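PDB 6JDD: cypemycin cysteine dehydrogenase (decarboxylating), which catalyses the flavin-dependent oxidative decarboxylation of the C-terminal cysteine of the cypemycin precursor peptide, a step in forming the aminovinyl-cysteine of this linaridin. Local coordinates for the interface of chains A and B. Residues are numbered along the deposited sequence; one frame, centred on the assembly and turned at random. Chains: chain A/B, Cypemycin cysteine dehydrogenase (decarboxylating).

The interface of chains A and B. Residues chain A 53, 55-56, 59; chain B 50-52.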
loop_
_atom_site.group_PDB
_atom_site.type_symbol
_atom_site.label_atom_id
_atom_site.label_comp_id
_atom_site.label_asym_id
_atom_site.label_seq_id
_atom_site.Cartn_x
_atom_site.Cartn_y
_atom_site.Cartn_z
ATOM N N ALA A 53 -1.435 17.860 -17.988
ATOM C CA ALA A 53 -1.135 16.428 -18.088
ATOM C C ALA A 53 0.082 16.257 -19.002
ATOM O O ALA A 53 0.020 16.645 -20.189
ATOM C CB ALA A 53 -2.369 15.711 -18.571
ATOM N N ARG A 55 1.020 13.572 -20.297
ATOM C CA ARG A 55 0.566 12.642 -21.367
ATOM C C ARG A 55 0.113 13.438 -22.596
ATOM O O ARG A 55 0.498 13.059 -23.720
ATOM C CB ARG A 55 -0.563 11.745 -20.850
ATOM C CG ARG A 55 -0.205 10.266 -20.793
ATOM C CD ARG A 55 -1.367 9.409 -20.327
ATOM N NE ARG A 55 -1.251 9.035 -18.925
ATOM C CZ ARG A 55 -1.688 9.772 -17.910
ATOM N NH1 ARG A 55 -1.537 9.344 -16.669
ATOM N NH2 ARG A 55 -2.273 10.934 -18.140
ATOM N N ALA A 56 -0.674 14.495 -22.381
ATOM C CA ALA A 56 -1.185 15.317 -23.492
ATOM C C ALA A 56 -0.008 15.949 -24.271
ATOM O O ALA A 56 -0.066 15.986 -25.524
ATOM C CB ALA A 56 -2.155 16.338 -22.955
ATOM N N HIS A 59 1.673 13.735 -26.747
ATOM C CA HIS A 59 0.904 13.698 -28.023
ATOM C C HIS A 59 1.118 14.998 -28.803
ATOM O O HIS A 59 1.379 14.932 -29.992
ATOM C CB HIS A 59 -0.584 13.365 -27.787
ATOM C CG HIS A 59 -0.765 11.972 -27.275
ATOM N ND1 HIS A 59 -0.613 10.867 -28.099
ATOM C CD2 HIS A 59 -0.983 11.492 -26.016
ATOM C CE1 HIS A 59 -0.739 9.764 -27.362
ATOM N NE2 HIS A 59 -0.976 10.119 -26.073
ATOM N N ARG B 50 -6.925 12.317 -17.827
ATOM C CA ARG B 50 -5.559 11.890 -18.231
ATOM C C ARG B 50 -4.979 12.919 -19.195
ATOM O O ARG B 50 -3.809 12.776 -19.510
ATOM C CB ARG B 50 -5.553 10.519 -18.937
ATOM C CG ARG B 50 -5.959 9.327 -18.065
ATOM C CD ARG B 50 -5.992 7.983 -18.825
ATOM N NE ARG B 50 -7.005 7.820 -19.898
ATOM C CZ ARG B 50 -7.893 6.794 -20.036
ATOM N NH1 ARG B 50 -7.931 5.797 -19.169
ATOM N NH2 ARG B 50 -8.760 6.765 -21.050
ATOM N N PHE B 51 -5.798 13.839 -19.722
ATOM C CA PHE B 51 -5.348 14.815 -20.752
ATOM C C PHE B 51 -5.389 16.248 -20.230
ATOM O O PHE B 51 -4.794 17.131 -20.872
ATOM C CB PHE B 51 -6.154 14.670 -22.037
ATOM C CG PHE B 51 -5.951 13.341 -22.727
ATOM C CD1 PHE B 51 -4.678 12.808 -22.907
ATOM C CD2 PHE B 51 -7.042 12.613 -23.196
ATOM C CE1 PHE B 51 -4.510 11.589 -23.544
ATOM C CE2 PHE B 51 -6.879 11.384 -23.808
ATOM C CZ PHE B 51 -5.613 10.876 -23.980
ATOM N N LEU B 52 -6.053 16.467 -19.103
ATOM C CA LEU B 52 -6.016 17.784 -18.433
ATOM C C LEU B 52 -6.013 17.594 -16.919
ATOM O O LEU B 52 -6.134 16.461 -16.470
ATOM C CB LEU B 52 -7.175 18.646 -18.917
ATOM C CG LEU B 52 -8.572 18.131 -18.639
ATOM C CD1 LEU B 52 -8.876 18.145 -17.160
ATOM C CD2 LEU B 52 -9.575 19.016 -19.351
HETATM O O HOH W 1 -3.086 19.097 -20.126
#
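The backbone carbonyl oxygen of B:Arg50 accepts a hydrogen bond from the guanidinium of A:Arg55, with NH2 and O 2.8 Å apart. On the acceptor side the geometry is good: the donor lies in the carbonyl plane, on a lone pair, with a C=O...N angle of 119°. The oxygen in turn sits at the edge of the guanidinium, only slightly out of its plane, but the angle at the hydrogen is 120°, so the bond is markedly bent. A:Arg55 reaches this position with an extended chi2 followed by a bend at chi3 (-101°), which brings NH2 back toward the partner backbone.

The same nitrogen also lies beside the aliphatic root of B:Arg50, 3.4 Å from CB, while CG of that residue stands over one guanidinium face toward its rim. The two arginine side chains pass at a slant, their guanidinium planes steeply inclined to each other. NE of B:Arg50 stays 5.9 Å from NH2 of A:Arg55, so the two positive groups do not touch.

A second polar link runs through water 1, which lies 3.0 Å from the backbone N of A:Ala53 and 2.7 Å from the carbonyl O of B:Phe51. Between the direct and the water-mediated link, the methyl of A:Ala53 packs against the B:Arg50–B:Phe51 backbone, with CB 3.8 Å from CA of B:Phe51. CB of A:Ala56 adds a contact 3.5 Å from O of B:Phe51. The rim of the B:Phe51 ring comes near A:His59 more loosely, CE1 lying 4.3 Å from CD2 of the imidazole.

In the fold, A:Ala53 immediately precedes helix 54-60, which supplies the other chain A residues, whereas chain B contributes the end of 3-10 helix 48-50 and the following loop. This patch, repeated by two-fold symmetry, forms part of a subunit interface in the dodecameric assembly, consistent with the homooligomeric HFCD family.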